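Local coordinates for protein flower-specific defensin (Nicotiana alata, PDB 4AAZ) that defends the plant against fungal pathogens, with antifungal activity against Fusarium oxysporum and Botrytis cinerea, and retards the growth of Helicoverpa caterpillars, at residues I25-H33 / R39-C47. Numbering follows the deposited sequence. Where two conformers were deposited one is given.
Sequences ISEKFTDGH and RRCLCTKPC. With PO4 (phosphate ion), chain F; EDO (1,2-ethanediol), chain D; EDO (1,2-ethanediol), chain C.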
loop_
_atom_site.group_PDB
_atom_site.type_symbol
_atom_site.label_atom_id
_atom_site.label_comp_id
_atom_site.label_asym_id
_atom_site.label_seq_id
_atom_site.Cartn_x
_atom_site.Cartn_y
_atom_site.Cartn_z
ATOM N N ILE A 25 4.536 -1.100 5.311
ATOM C CA ILE A 25 5.605 -1.748 6.078
ATOM C C ILE A 25 5.229 -1.771 7.566
ATOM O O ILE A 25 5.498 -2.746 8.269
ATOM C CB ILE A 25 6.980 -1.095 5.769
ATOM C CG1 ILE A 25 7.333 -1.423 4.328
ATOM C CG2 ILE A 25 8.057 -1.601 6.702
ATOM C CD1 ILE A 25 8.597 -0.744 3.802
ATOM N N SER A 26 4.594 -0.710 8.062
ATOM C CA SER A 26 4.102 -0.647 9.443
ATOM C C SER A 26 3.123 -1.766 9.731
ATOM O O SER A 26 2.998 -2.210 10.870
ATOM C CB SER A 26 3.395 0.682 9.741
ATOM O OG SER A 26 4.278 1.781 9.785
ATOM N N GLU A 27 2.412 -2.213 8.681
ATOM C CA GLU A 27 1.403 -3.260 8.762
ATOM C C GLU A 27 1.963 -4.645 8.433
ATOM O O GLU A 27 1.224 -5.596 8.307
ATOM C CB GLU A 27 0.253 -2.944 7.811
ATOM C CG GLU A 27 -0.550 -1.730 8.202
ATOM C CD GLU A 27 -1.582 -1.329 7.168
ATOM O OE1 GLU A 27 -2.369 -2.187 6.715
ATOM O OE2 GLU A 27 -1.639 -0.127 6.796
ATOM N N LYS A 28 3.288 -4.733 8.322
ATOM C CA LYS A 28 3.999 -5.998 8.096
ATOM C C LYS A 28 3.866 -6.542 6.685
ATOM O O LYS A 28 4.047 -7.730 6.448
ATOM C CB LYS A 28 3.673 -7.046 9.163
ATOM C CG LYS A 28 4.035 -6.600 10.567
ATOM C CD LYS A 28 3.686 -7.673 11.616
ATOM C CE LYS A 28 3.346 -7.051 12.965
ATOM N NZ LYS A 28 2.069 -6.243 12.925
ATOM N N PHE A 29 3.598 -5.660 5.733
ATOM C CA PHE A 29 3.782 -5.967 4.336
ATOM C C PHE A 29 5.193 -5.563 3.953
ATOM O O PHE A 29 5.915 -4.953 4.734
ATOM C CB PHE A 29 2.736 -5.236 3.496
ATOM C CG PHE A 29 1.314 -5.671 3.757
ATOM C CD1 PHE A 29 0.562 -5.039 4.734
ATOM C CD2 PHE A 29 0.737 -6.690 3.010
ATOM C CE1 PHE A 29 -0.726 -5.412 4.980
ATOM C CE2 PHE A 29 -0.569 -7.078 3.237
ATOM C CZ PHE A 29 -1.304 -6.448 4.232
ATOM N N THR A 30 5.606 -5.884 2.733
ATOM C CA THR A 30 6.955 -5.576 2.313
ATOM C C THR A 30 7.038 -4.343 1.408
ATOM O O THR A 30 8.129 -3.818 1.199
ATOM C CB THR A 30 7.661 -6.775 1.666
ATOM O OG1 THR A 30 6.888 -7.261 0.582
ATOM C CG2 THR A 30 7.823 -7.917 2.661
ATOM N N ASP A 31 5.914 -3.883 0.866
ATOM C CA ASP A 31 5.888 -2.661 0.068
ATOM C C ASP A 31 4.464 -2.130 0.024
ATOM O O ASP A 31 3.504 -2.832 0.384
ATOM C CB ASP A 31 6.393 -2.916 -1.363
ATOM C CG ASP A 31 6.558 -1.637 -2.177
ATOM O OD1 ASP A 31 7.132 -0.670 -1.634
ATOM O OD2 ASP A 31 6.143 -1.587 -3.365
ATOM N N GLY A 32 4.333 -0.886 -0.429
ATOM C CA GLY A 32 3.056 -0.321 -0.792
ATOM C C GLY A 32 3.212 0.543 -2.017
ATOM O O GLY A 32 4.231 1.191 -2.186
ATOM N N HIS A 33 2.194 0.564 -2.876
ATOM C CA HIS A 33 2.160 1.423 -4.042
ATOM C C HIS A 33 0.766 1.998 -4.223
ATOM O O HIS A 33 -0.215 1.500 -3.633
ATOM C CB HIS A 33 2.574 0.648 -5.293
ATOM C CG HIS A 33 1.577 -0.393 -5.689
ATOM N ND1 HIS A 33 1.493 -1.608 -5.046
ATOM C CD2 HIS A 33 0.603 -0.392 -6.627
ATOM C CE1 HIS A 33 0.504 -2.310 -5.569
ATOM N NE2 HIS A 33 -0.049 -1.599 -6.531
ATOM N N ARG A 39 -7.063 5.210 -6.739
ATOM C CA ARG A 39 -5.978 5.902 -6.009
ATOM C C ARG A 39 -5.935 5.425 -4.555
ATOM O O ARG A 39 -5.959 6.199 -3.605
ATOM C CB ARG A 39 -6.084 7.415 -6.162
ATOM C CG ARG A 39 -6.134 7.772 -7.643
ATOM C CD ARG A 39 -5.705 9.166 -7.929
ATOM N NE ARG A 39 -6.750 10.097 -7.556
ATOM C CZ ARG A 39 -6.674 11.408 -7.761
ATOM N NH1 ARG A 39 -5.606 11.913 -8.354
ATOM N NH2 ARG A 39 -7.668 12.198 -7.379
ATOM N N ARG A 40 -5.858 4.114 -4.427
ATOM C CA ARG A 40 -5.741 3.443 -3.149
ATOM C C ARG A 40 -4.281 3.083 -2.854
ATOM O O ARG A 40 -3.492 2.839 -3.771
ATOM C CB ARG A 40 -6.580 2.168 -3.184
ATOM C CG ARG A 40 -8.048 2.441 -3.522
ATOM C CD ARG A 40 -8.905 1.210 -3.408
ATOM N NE ARG A 40 -8.603 0.257 -4.459
ATOM C CZ ARG A 40 -8.718 -1.050 -4.338
ATOM N NH1 ARG A 40 -9.072 -1.603 -3.181
ATOM N NH2 ARG A 40 -8.499 -1.821 -5.388
ATOM N N CYS A 41 -3.929 3.034 -1.567
ATOM C CA CYS A 41 -2.645 2.483 -1.162
ATOM C C CYS A 41 -2.771 0.976 -1.055
ATOM O O CYS A 41 -3.502 0.475 -0.171
ATOM C CB CYS A 41 -2.251 3.099 0.165
ATOM S SG CYS A 41 -0.749 2.406 0.892
ATOM N N LEU A 42 -2.116 0.270 -1.974
ATOM C CA LEU A 42 -2.152 -1.182 -2.000
ATOM C C LEU A 42 -0.846 -1.725 -1.485
ATOM O O LEU A 42 0.230 -1.437 -2.033
ATOM C CB LEU A 42 -2.433 -1.699 -3.409
ATOM C CG LEU A 42 -3.733 -1.198 -4.039
ATOM C CD1 LEU A 42 -3.863 -1.756 -5.487
ATOM C CD2 LEU A 42 -4.924 -1.590 -3.200
ATOM N N CYS A 43 -0.941 -2.511 -0.422
ATOM C CA CYS A 43 0.216 -3.183 0.142
ATOM C C CYS A 43 0.462 -4.506 -0.564
ATOM O O CYS A 43 -0.493 -5.168 -1.025
ATOM C CB CYS A 43 0.022 -3.465 1.636
ATOM S SG CYS A 43 -0.427 -2.021 2.631
ATOM N N THR A 44 1.719 -4.919 -0.628
ATOM C CA THR A 44 2.062 -6.206 -1.202
ATOM C C THR A 44 2.969 -6.993 -0.268
ATOM O O THR A 44 3.784 -6.411 0.467
ATOM C CB THR A 44 2.741 -6.072 -2.574
ATOM O OG1 THR A 44 3.819 -5.132 -2.503
ATOM C CG2 THR A 44 1.759 -5.604 -3.601
ATOM N N LYS A 45 2.821 -8.315 -0.282
ATOM C CA LYS A 45 3.773 -9.201 0.389
ATOM C C LYS A 45 3.673 -10.558 -0.281
ATOM O O LYS A 45 2.681 -10.823 -0.966
ATOM C CB LYS A 45 3.480 -9.298 1.898
ATOM C CG LYS A 45 2.181 -9.980 2.278
ATOM C CD LYS A 45 2.007 -9.984 3.791
ATOM C CE LYS A 45 0.695 -10.594 4.220
ATOM N NZ LYS A 45 0.546 -10.537 5.710
ATOM N N PRO A 46 4.671 -11.424 -0.104
ATOM C CA PRO A 46 4.617 -12.767 -0.680
ATOM C C PRO A 46 3.411 -13.528 -0.171
ATOM O O PRO A 46 3.026 -13.411 0.991
ATOM C CB PRO A 46 5.917 -13.417 -0.190
ATOM C CG PRO A 46 6.866 -12.235 -0.040
ATOM C CD PRO A 46 5.970 -11.152 0.540
ATOM N N CYS A 47 2.825 -14.330 -1.045
ATOM C CA CYS A 47 1.676 -15.148 -0.703
ATOM C C CYS A 47 1.684 -16.457 -1.467
ATOM O O CYS A 47 2.612 -16.675 -2.264
ATOM C CB CYS A 47 0.396 -14.421 -0.999
ATOM S SG CYS A 47 0.123 -14.085 -2.751
ATOM O OXT CYS A 47 0.790 -17.296 -1.267
HETATM P P PO4 F . -7.976 0.396 -8.376
HETATM O O1 PO4 F . -7.650 0.889 -7.007
HETATM O O2 PO4 F . -6.756 -0.140 -9.091
HETATM O O3 PO4 F . -8.870 -0.800 -8.177
HETATM O O4 PO4 F . -8.594 1.472 -9.156
HETATM C C1 EDO D . -10.339 8.380 -6.883
HETATM O O1 EDO D . -9.447 9.455 -6.587
HETATM C C2 EDO D . -10.959 7.932 -5.573
HETATM O O2 EDO D . -11.519 9.099 -4.941
HETATM C C1 EDO C . 11.221 -0.812 -3.919
HETATM O O1 EDO C . 12.384 -1.336 -3.219
HETATM C C2 EDO C . 9.932 -1.258 -3.238
HETATM O O2 EDO C . 9.800 -0.577 -1.996
HETATM O O HOH W 1 0.454 -8.106 7.029
HETATM O O HOH W 2 3.394 -10.486 7.576
HETATM O O HOH W 3 6.164 -6.314 -1.921
HETATM O O HOH W 4 3.470 -2.540 -3.294
#
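His33 and Leu42 are joined by a reciprocal pair of backbone hydrogen bonds, with Leu42 N 2.8 Å from His33 O and His33 N 2.9 Å from Leu42 O. Two residues along, Thr44 N reaches Asp31 O at 2.9 Å, but the return side is split: Thr44 O takes Thr30 N at 3.0 Å and, more weakly, Asp31 N. Thr30 and Asp31 together facing Thr44 make a classic beta bulge.

Two waters bridge the segments beside Thr44. One joins Asp31 OD2, His33 ND1 and Thr44 OG1, while another links the hydroxyls of Thr30 and Thr44. Threonine suits this place because its branched CB offers a hydroxyl to both waters and a methyl, CG2, to the imidazole edge; chi1 of 50° directs OG1 to the waters. Asp31 OD2 also forms a salt bridge with Lys17 of helix 17-26.

Strands 31-34 and 41-46 form the beta hairpin of the cysteine-stabilised alpha-beta fold of plant defensins, in which strand 41-46 is the middle of three. Gly32 and Cys43 are an antiparallel non-hydrogen-bonded pair, CA to CA 4.1 Å; glycine fits because a CB would point to the face of Cys43, close to Cys41 SG. The disulfides Cys43–Cys24 and Cys41–Cys20 tie strand 41-46 to helix 17-26. A Schellman motif ends that helix: Lys28 is C-prime, with Phe29 N bonded to Cys24 O and Lys28 N to Ile25 O.

Cys43 CB makes a CH-pi contact over one face of the Phe29 ring, 3.5 Å from the centroid, a flat surface that also lets SG approach obliquely. Lys45, extended beyond CG, runs its methylenes obliquely past the ring, CD lying 3.6 Å from Phe29 CD2. Its length brings NZ to an off-centre cation-pi position, 4.8 Å from the ring centroid, where it donates to a water that donates in turn to Glu27 O.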